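PDB 1ZU5: ftsY from Mycoplasma mycoides, which is a signal recognition particle receptor of the FtsY type, joining an SRP54-type helical bundle domain to a GTPase domain of the P-loop class. Local coordinates for residues 93-98 against 279-284; 107-112 against 197-202; 229-234 against 254-259. All blocks are in the same frame, centred on the assembly; numbering follows the deposited sequence.

Interaction 1. Residues 93-98 against 279-284; sequences NKKYRI and LLNIPI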
loop_
_atom_site.group_PDB
_atom_site.type_symbol
_atom_site.label_atom_id
_atom_site.label_comp_id
_atom_site.label_asym_id
_atom_site.label_seq_id
_atom_site.Cartn_x
_atom_site.Cartn_y
_atom_site.Cartn_z
ATOM N N ASN A 93 10.475 -1.975 -11.848
ATOM C CA ASN A 93 11.098 -0.784 -11.277
ATOM C C ASN A 93 10.227 0.428 -11.485
ATOM O O ASN A 93 10.030 1.215 -10.544
ATOM C CB ASN A 93 12.499 -0.521 -11.840
ATOM C CG ASN A 93 13.150 0.734 -11.232
ATOM O OD1 ASN A 93 13.677 0.699 -10.103
ATOM N ND2 ASN A 93 13.121 1.846 -11.986
ATOM N N LYS A 94 9.723 0.585 -12.713
ATOM C CA LYS A 94 8.826 1.696 -13.065
ATOM C C LYS A 94 7.449 1.513 -12.372
ATOM O O LYS A 94 7.006 2.415 -11.627
ATOM C CB LYS A 94 8.710 1.828 -14.595
ATOM C CG LYS A 94 7.301 2.153 -15.120
ATOM C CD LYS A 94 7.338 2.737 -16.549
ATOM C CE LYS A 94 7.924 4.172 -16.492
ATOM N NZ LYS A 94 8.346 4.610 -17.857
ATOM N N LYS A 95 6.814 0.347 -12.602
ATOM C CA LYS A 95 5.551 -0.013 -11.932
ATOM C C LYS A 95 5.537 0.382 -10.446
ATOM O O LYS A 95 4.656 1.127 -10.043
ATOM C CB LYS A 95 5.245 -1.517 -12.122
ATOM C CG LYS A 95 3.731 -1.871 -12.229
ATOM C CD LYS A 95 3.498 -3.398 -12.444
ATOM C CE LYS A 95 1.947 -3.809 -12.581
ATOM N NZ LYS A 95 1.180 -4.067 -11.259
ATOM N N TYR A 96 6.498 -0.070 -9.639
ATOM C CA TYR A 96 6.468 0.262 -8.203
ATOM C C TYR A 96 6.982 1.665 -7.832
ATOM O O TYR A 96 6.850 2.085 -6.686
ATOM C CB TYR A 96 7.208 -0.765 -7.342
ATOM C CG TYR A 96 6.885 -2.241 -7.558
ATOM C CD1 TYR A 96 5.794 -2.660 -8.344
ATOM C CD2 TYR A 96 7.682 -3.231 -6.949
ATOM C CE1 TYR A 96 5.517 -4.008 -8.531
ATOM C CE2 TYR A 96 7.414 -4.584 -7.126
ATOM C CZ TYR A 96 6.330 -4.968 -7.916
ATOM O OH TYR A 96 6.083 -6.314 -8.094
ATOM N N ARG A 97 7.567 2.384 -8.786
ATOM C CA ARG A 97 8.112 3.719 -8.522
ATOM C C ARG A 97 6.999 4.726 -8.275
ATOM O O ARG A 97 6.007 4.771 -8.997
ATOM C CB ARG A 97 8.961 4.203 -9.715
ATOM C CG ARG A 97 10.026 5.269 -9.399
ATOM C CD ARG A 97 10.542 5.958 -10.704
ATOM N NE ARG A 97 10.118 7.365 -10.833
ATOM C CZ ARG A 97 9.906 8.006 -11.992
ATOM N NH1 ARG A 97 10.051 7.364 -13.152
ATOM N NH2 ARG A 97 9.534 9.292 -11.995
ATOM N N ILE A 98 7.184 5.543 -7.257
ATOM C CA ILE A 98 6.401 6.732 -7.092
ATOM C C ILE A 98 6.851 7.720 -8.134
ATOM O O ILE A 98 8.034 8.057 -8.216
ATOM C CB ILE A 98 6.657 7.359 -5.740
ATOM C CG1 ILE A 98 6.202 6.410 -4.599
ATOM C CG2 ILE A 98 6.103 8.794 -5.715
ATOM C CD1 ILE A 98 4.752 6.459 -4.297
ATOM N N LEU A 279 -6.181 -9.183 -6.502
ATOM C CA LEU A 279 -7.556 -8.710 -6.527
ATOM C C LEU A 279 -7.630 -7.321 -7.069
ATOM O O LEU A 279 -8.634 -6.935 -7.610
ATOM C CB LEU A 279 -8.187 -8.786 -5.143
ATOM C CG LEU A 279 -8.096 -10.118 -4.378
ATOM C CD1 LEU A 279 -8.871 -10.016 -3.079
ATOM C CD2 LEU A 279 -8.687 -11.197 -5.240
ATOM N N LEU A 280 -6.542 -6.572 -6.950
ATOM C CA LEU A 280 -6.524 -5.196 -7.426
ATOM C C LEU A 280 -5.567 -4.969 -8.585
ATOM O O LEU A 280 -5.758 -4.075 -9.369
ATOM C CB LEU A 280 -6.192 -4.230 -6.281
ATOM C CG LEU A 280 -7.143 -4.105 -5.085
ATOM C CD1 LEU A 280 -6.884 -5.208 -4.129
ATOM C CD2 LEU A 280 -6.827 -2.854 -4.380
ATOM N N ASN A 281 -4.509 -5.755 -8.675
ATOM C CA ASN A 281 -3.488 -5.570 -9.699
ATOM C C ASN A 281 -3.035 -4.157 -9.706
ATOM O O ASN A 281 -2.984 -3.553 -10.756
ATOM C CB ASN A 281 -4.012 -5.940 -11.086
ATOM C CG ASN A 281 -2.902 -6.131 -12.099
ATOM O OD1 ASN A 281 -1.735 -6.393 -11.751
ATOM N ND2 ASN A 281 -3.255 -5.988 -13.374
ATOM N N ILE A 282 -2.738 -3.630 -8.520
ATOM C CA ILE A 282 -2.179 -2.292 -8.339
ATOM C C ILE A 282 -0.933 -2.495 -7.467
ATOM O O ILE A 282 -0.989 -3.222 -6.453
ATOM C CB ILE A 282 -3.143 -1.296 -7.646
ATOM C CG1 ILE A 282 -4.309 -0.982 -8.565
ATOM C CG2 ILE A 282 -2.453 0.024 -7.347
ATOM C CD1 ILE A 282 -5.565 -0.591 -7.804
ATOM N N PRO A 283 0.213 -1.937 -7.924
ATOM C CA PRO A 283 1.449 -2.132 -7.226
ATOM C C PRO A 283 1.415 -1.492 -5.838
ATOM O O PRO A 283 0.877 -0.393 -5.684
ATOM C CB PRO A 283 2.467 -1.454 -8.159
ATOM C CG PRO A 283 1.711 -0.513 -8.958
ATOM C CD PRO A 283 0.413 -1.180 -9.182
ATOM N N ILE A 284 1.963 -2.193 -4.842
ATOM C CA ILE A 284 2.220 -1.620 -3.522
ATOM C C ILE A 284 3.439 -0.728 -3.644
ATOM O O ILE A 284 4.484 -1.212 -4.040
ATOM C CB ILE A 284 2.458 -2.691 -2.457
ATOM C CG1 ILE A 284 1.201 -3.538 -2.290
ATOM C CG2 ILE A 284 2.821 -2.046 -1.113
ATOM C CD1 ILE A 284 1.405 -4.881 -1.506
#
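Pro283 packs its ring against Lys95 and Tyr96. These three residues have the largest buried areas of the contact. Different ring atoms have different nearest neighbours. CB meets the tyrosine: Tyr96 CD1 lies 3.5 Å from Pro283 CB, and Tyr96 CE1 follows at 4.0 Å. The aromatic ring is met obliquely. Tyr96 CG stands anti to its own carbonyl carbon (chi1 -49°), which carries the CD1 side of the ring to the proline. Pro283 CG meets the backbone of Lys95, with Lys95 O 3.5 Å away. Pro283 CD meets the lysine ammonium, with Lys95 NZ 3.6 Å away. The lysine chain is extended through chi2 and chi3 and then bends at chi4 (-86°). It passes across the proline at about a right angle. Lys95 NZ is also 3.8 Å from Asn281 OD1, but no hydrogen bond forms there. Lys277 holds that oxygen instead. No hydrogen bond crosses between the segments, so the contact rests mainly on packing, perhaps with some attraction between the lysine ammonium and Asn281 OD1. Helix 71-87 supplies Tyr86 and Thr87, which touch Tyr96. The arrangement seats the short helix 93-96 on the loop between helix 272-279 and strand 284-288. It packs the chain leading into the first sheet strand against the approach to strand 284-288 in the sheet of an SRP54-type P-loop GTPase fold.

Interaction 2. Residues 107-112 against 197-202; sequences IFMLVG and IDTAGR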
loop_
_atom_site.group_PDB
_atom_site.type_symbol
_atom_site.label_atom_id
_atom_site.label_comp_id
_atom_site.label_asym_id
_atom_site.label_seq_id
_atom_site.Cartn_x
_atom_site.Cartn_y
_atom_site.Cartn_z
ATOM N N ILE A 107 1.723 16.193 -7.406
ATOM C CA ILE A 107 0.437 16.238 -6.733
ATOM C C ILE A 107 -0.009 14.818 -6.541
ATOM O O ILE A 107 -0.295 14.123 -7.531
ATOM C CB ILE A 107 -0.578 16.944 -7.611
ATOM C CG1 ILE A 107 0.037 18.272 -8.108
ATOM C CG2 ILE A 107 -1.961 17.053 -6.853
ATOM C CD1 ILE A 107 -0.861 19.100 -8.995
ATOM N N PHE A 108 -0.033 14.378 -5.282
ATOM C CA PHE A 108 -0.490 13.008 -4.949
ATOM C C PHE A 108 -1.793 13.121 -4.187
ATOM O O PHE A 108 -1.921 13.940 -3.272
ATOM C CB PHE A 108 0.476 12.247 -4.042
ATOM C CG PHE A 108 1.879 12.041 -4.601
ATOM C CD1 PHE A 108 2.906 11.613 -3.732
ATOM C CD2 PHE A 108 2.178 12.277 -5.931
ATOM C CE1 PHE A 108 4.211 11.407 -4.189
ATOM C CE2 PHE A 108 3.466 12.084 -6.417
ATOM C CZ PHE A 108 4.499 11.651 -5.544
ATOM N N MET A 109 -2.736 12.254 -4.536
ATOM C CA MET A 109 -3.990 12.153 -3.853
ATOM C C MET A 109 -4.052 10.879 -3.060
ATOM O O MET A 109 -3.660 9.827 -3.579
ATOM C CB MET A 109 -5.093 12.154 -4.889
ATOM C CG MET A 109 -5.302 13.551 -5.428
ATOM S SD MET A 109 -6.543 13.646 -6.680
ATOM C CE MET A 109 -7.387 12.101 -6.485
ATOM N N LEU A 110 -4.551 10.949 -1.816
ATOM C CA LEU A 110 -4.720 9.741 -0.985
ATOM C C LEU A 110 -6.167 9.389 -0.788
ATOM O O LEU A 110 -7.021 10.276 -0.564
ATOM C CB LEU A 110 -3.982 9.849 0.362
ATOM C CG LEU A 110 -2.593 9.181 0.400
ATOM C CD1 LEU A 110 -1.567 9.977 -0.387
ATOM C CD2 LEU A 110 -2.153 9.020 1.802
ATOM N N VAL A 111 -6.440 8.086 -0.948
ATOM C CA VAL A 111 -7.765 7.513 -0.783
ATOM C C VAL A 111 -7.735 6.315 0.172
ATOM O O VAL A 111 -6.684 5.680 0.390
ATOM C CB VAL A 111 -8.520 7.195 -2.169
ATOM C CG1 VAL A 111 -8.497 8.401 -3.103
ATOM C CG2 VAL A 111 -7.988 5.980 -2.868
ATOM N N GLY A 112 -8.892 6.009 0.748
ATOM C CA GLY A 112 -8.990 4.932 1.696
ATOM C C GLY A 112 -10.197 5.004 2.603
ATOM O O GLY A 112 -10.678 6.073 2.940
ATOM N N ILE A 197 -2.871 15.627 -1.144
ATOM C CA ILE A 197 -4.295 15.866 -0.976
ATOM C C ILE A 197 -5.038 14.692 -0.312
ATOM O O ILE A 197 -5.058 13.556 -0.829
ATOM C CB ILE A 197 -4.990 16.183 -2.340
ATOM C CG1 ILE A 197 -4.325 17.375 -3.082
ATOM C CG2 ILE A 197 -6.517 16.396 -2.149
ATOM C CD1 ILE A 197 -4.855 17.487 -4.485
ATOM N N ASP A 198 -5.663 14.999 0.825
ATOM C CA ASP A 198 -6.574 14.094 1.518
ATOM C C ASP A 198 -7.947 14.201 0.848
ATOM O O ASP A 198 -8.682 15.114 1.083
ATOM C CB ASP A 198 -6.688 14.526 3.001
ATOM C CG ASP A 198 -7.369 13.492 3.844
ATOM O OD1 ASP A 198 -7.608 13.764 5.040
ATOM O OD2 ASP A 198 -7.671 12.391 3.301
ATOM N N THR A 199 -8.291 13.280 -0.018
ATOM C CA THR A 199 -9.509 13.389 -0.765
ATOM C C THR A 199 -10.734 13.249 0.121
ATOM O O THR A 199 -10.648 12.826 1.270
ATOM C CB THR A 199 -9.559 12.291 -1.819
ATOM O OG1 THR A 199 -9.439 11.015 -1.150
ATOM C CG2 THR A 199 -8.448 12.505 -2.818
ATOM N N ALA A 200 -11.884 13.595 -0.465
ATOM C CA ALA A 200 -13.160 13.469 0.169
ATOM C C ALA A 200 -13.880 12.293 -0.460
ATOM O O ALA A 200 -13.523 11.843 -1.558
ATOM C CB ALA A 200 -13.939 14.728 -0.028
ATOM N N GLY A 201 -14.895 11.798 0.251
ATOM C CA GLY A 201 -15.752 10.746 -0.262
ATOM C C GLY A 201 -15.693 9.465 0.560
ATOM O O GLY A 201 -14.690 9.193 1.279
ATOM N N ARG A 202 -16.787 8.699 0.445
ATOM C CA ARG A 202 -16.994 7.451 1.147
ATOM C C ARG A 202 -17.363 6.441 0.070
ATOM O O ARG A 202 -17.841 6.821 -0.996
ATOM C CB ARG A 202 -18.148 7.564 2.170
ATOM C CG ARG A 202 -18.082 8.717 3.211
ATOM C CD ARG A 202 -16.860 8.547 4.122
ATOM N NE ARG A 202 -16.709 9.681 5.052
ATOM C CZ ARG A 202 -17.105 9.672 6.327
ATOM N NH1 ARG A 202 -17.680 8.597 6.845
ATOM N NH2 ARG A 202 -16.914 10.735 7.093
HETATM O O HOH W 1 -10.942 8.618 0.450
HETATM O O HOH W 2 -13.347 7.402 2.219
#
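Thr199 sits beside Leu110 and Val111, where strand 194-198 has just left its parallel neighbour 106-111. Within the strands the ladder is regular. Leu110 N gives a hydrogen bond to Ile197 O at 2.8 Å, and Ile197 N gives one to Phe108 O at 2.9 Å. Ile197 lies side by side with Met109 and Ile107 on one face of the sheet. Thr199 continues the ladder more loosely, with a weak bond of 3.3 Å from Thr199 N to Leu110 O. Its side chain adds a second grip on the same oxygen. Thr199 CB is 3.5 Å from Leu110 O. From CB, OG1 turns to a place between the threonine's own backbone N and carbonyl carbon (chi1 57°). There Thr199 OG1 donates to Leu110 O at 2.6 Å. The hydroxyl comes in at a C=O...O angle of 143°, tilted 23° from the carbonyl plane. Thr199 OG1 also touches Val111 CG1 at 3.4 Å. The other branch is apolar: Thr199 CG2 lies 3.5 Å from Leu110 O and 3.8 Å from Met109 CE. Here the methionine and threonine cross at about a right angle. A water donates to Thr199 OG1 and is weakly bonded by Gly112 N. Thr199 O accepts from Lys118. The run Asp198 to Gly201 fits the DTAG motif of SRP-type GTPases, beside a probable P-loop. The hydroxyl gives its proton to Leu110 O and accepts from water, using both its roles, and Leu110 O takes two donors, one of them weak.

Interaction 3. Residues 229-234 against 254-259; sequences HEVLLV and ADVSGI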
loop_
_atom_site.group_PDB
_atom_site.type_symbol
_atom_site.label_atom_id
_atom_site.label_comp_id
_atom_site.label_asym_id
_atom_site.label_seq_id
_atom_site.Cartn_x
_atom_site.Cartn_y
_atom_site.Cartn_z
ATOM N N HIS A 229 -0.331 12.820 -10.138
ATOM C CA HIS A 229 0.836 11.980 -10.434
ATOM C C HIS A 229 0.761 10.623 -9.745
ATOM O O HIS A 229 1.335 9.671 -10.210
ATOM C CB HIS A 229 2.116 12.732 -10.082
ATOM C CG HIS A 229 2.150 14.103 -10.679
ATOM N ND1 HIS A 229 2.137 14.316 -12.042
ATOM C CD2 HIS A 229 2.119 15.329 -10.104
ATOM C CE1 HIS A 229 2.120 15.614 -12.280
ATOM N NE2 HIS A 229 2.101 16.250 -11.123
ATOM N N GLU A 230 0.002 10.562 -8.657
ATOM C CA GLU A 230 -0.134 9.382 -7.802
ATOM C C GLU A 230 -1.538 9.522 -7.194
ATOM O O GLU A 230 -2.003 10.634 -6.867
ATOM C CB GLU A 230 0.950 9.414 -6.724
ATOM C CG GLU A 230 1.940 8.216 -6.525
ATOM C CD GLU A 230 2.181 7.280 -7.723
ATOM O OE1 GLU A 230 1.350 6.361 -8.009
ATOM O OE2 GLU A 230 3.249 7.394 -8.351
ATOM N N VAL A 231 -2.247 8.402 -7.136
ATOM C CA VAL A 231 -3.500 8.319 -6.410
ATOM C C VAL A 231 -3.347 7.107 -5.519
ATOM O O VAL A 231 -3.514 5.973 -5.985
ATOM C CB VAL A 231 -4.708 8.124 -7.329
ATOM C CG1 VAL A 231 -5.954 7.782 -6.484
ATOM C CG2 VAL A 231 -4.923 9.350 -8.220
ATOM N N LEU A 232 -3.015 7.338 -4.242
ATOM C CA LEU A 232 -2.643 6.221 -3.378
ATOM C C LEU A 232 -3.739 5.762 -2.424
ATOM O O LEU A 232 -4.216 6.528 -1.620
ATOM C CB LEU A 232 -1.348 6.549 -2.628
ATOM C CG LEU A 232 -0.208 7.092 -3.502
ATOM C CD1 LEU A 232 0.810 7.802 -2.629
ATOM C CD2 LEU A 232 0.398 5.926 -4.285
ATOM N N LEU A 233 -4.096 4.492 -2.550
ATOM C CA LEU A 233 -5.037 3.780 -1.736
ATOM C C LEU A 233 -4.417 3.138 -0.465
ATOM O O LEU A 233 -3.503 2.308 -0.534
ATOM C CB LEU A 233 -5.705 2.713 -2.613
ATOM C CG LEU A 233 -6.732 1.684 -2.063
ATOM C CD1 LEU A 233 -7.882 2.329 -1.332
ATOM C CD2 LEU A 233 -7.202 0.672 -3.233
ATOM N N VAL A 234 -4.915 3.555 0.701
ATOM C CA VAL A 234 -4.404 3.062 1.961
ATOM C C VAL A 234 -5.165 1.788 2.278
ATOM O O VAL A 234 -6.411 1.778 2.238
ATOM C CB VAL A 234 -4.581 4.155 3.093
ATOM C CG1 VAL A 234 -4.287 3.581 4.448
ATOM C CG2 VAL A 234 -3.690 5.365 2.825
ATOM N N ALA A 254 -12.104 4.947 -8.712
ATOM C CA ALA A 254 -11.070 5.966 -8.681
ATOM C C ALA A 254 -9.949 5.454 -9.556
ATOM O O ALA A 254 -9.898 4.267 -9.850
ATOM C CB ALA A 254 -10.583 6.165 -7.266
ATOM N N ASP A 255 -9.069 6.337 -10.010
ATOM C CA ASP A 255 -7.928 5.925 -10.841
ATOM C C ASP A 255 -6.721 5.705 -9.944
ATOM O O ASP A 255 -5.794 6.487 -9.958
ATOM C CB ASP A 255 -7.595 6.991 -11.908
ATOM C CG ASP A 255 -8.760 7.290 -12.815
ATOM O OD1 ASP A 255 -9.501 6.342 -13.157
ATOM O OD2 ASP A 255 -8.960 8.478 -13.166
ATOM N N VAL A 256 -6.759 4.657 -9.150
ATOM C CA VAL A 256 -5.750 4.379 -8.142
ATOM C C VAL A 256 -4.462 3.919 -8.854
ATOM O O VAL A 256 -4.526 3.066 -9.719
ATOM C CB VAL A 256 -6.299 3.274 -7.162
ATOM C CG1 VAL A 256 -5.227 2.741 -6.245
ATOM C CG2 VAL A 256 -7.521 3.786 -6.358
ATOM N N SER A 257 -3.304 4.464 -8.490
ATOM C CA SER A 257 -2.057 4.073 -9.125
ATOM C C SER A 257 -1.102 3.307 -8.223
ATOM O O SER A 257 -0.199 2.642 -8.697
ATOM C CB SER A 257 -1.359 5.300 -9.660
ATOM O OG SER A 257 -1.071 6.144 -8.597
ATOM N N GLY A 258 -1.279 3.392 -6.922
ATOM C CA GLY A 258 -0.411 2.627 -6.024
ATOM C C GLY A 258 -1.089 2.430 -4.685
ATOM O O GLY A 258 -2.087 3.110 -4.376
ATOM N N ILE A 259 -0.550 1.491 -3.900
ATOM C CA ILE A 259 -1.092 1.177 -2.585
ATOM C C ILE A 259 -0.105 1.529 -1.502
ATOM O O ILE A 259 1.100 1.453 -1.687
ATOM C CB ILE A 259 -1.552 -0.301 -2.526
ATOM C CG1 ILE A 259 -2.841 -0.448 -3.350
ATOM C CG2 ILE A 259 -1.820 -0.753 -1.110
ATOM C CD1 ILE A 259 -3.201 -1.798 -3.581
#
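A chi1 of 61° tucks Ser257 OG back over its main chain, aiming it at strand 230-236, and a bend at chi2 brings the Glu230 carboxylate to it. Ser257 OG donates to Glu230 OE1 at 2.5 Å. It reaches that oxygen from the anti side, 32° out of the carboxylate plane. The same hydroxyl, Ser257 OG, accepts from Val231 N at 2.9 Å, and this bond is nearly straight (173°). It probably takes the place a backbone carbonyl would have in a regular ladder. Ser257 N closes the link with a 2.9 Å bond to Val231 O. The regular parallel pairing follows, where Leu233 N donates to Gly258 O at 3.0 Å, in the carbonyl plane. Gly258 leaves room for a leucine methyl: Leu232 CD2 rests 3.8 Å from Gly258 CA. On the other face, Val256 CG1 packs 3.7 Å from Leu233 CB, the two side chains crossing at a slant. Val231 also presses on the incoming loop, with Val231 CB 3.3 Å from Asp255 O. Glu230 OE1 also has a salt bridge to Lys285, and Glu230 OE2 accepts a hydrogen bond from Asp99 N, giving the carboxylate three polar partners, two on OE1. The segments belong to a beta-alpha-beta unit. Helix 240-253 connects the strands and packs on Leu233 and Val256, while Met125 of helix 115-131 touches Leu232 and strand 106-111 flanks strand 230-236.

Strand 106-111 of interaction 2 and strand 230-236 of interaction 3 are neighbours in one sheet. Met109 O is 2.7 Å from Leu232 N, and Val111 O is 2.8 Å from Val234 N, both probable hydrogen bonds. The centres of these contacts are about 9 Å apart. Interaction 1 continues from the other side of interaction 3, also about 9 Å between centres, through a probable bond of 3.0 Å from Ile259 N to Pro283 O. Interactions 1 and 2 lie about 18 Å apart by centres. They still touch where Ile98 CG2 packs 3.3 Å from Phe108 CZ. Interaction 2 holds Gly112 of the probable P-loop, and Leu233 of interaction 3 touches that loop.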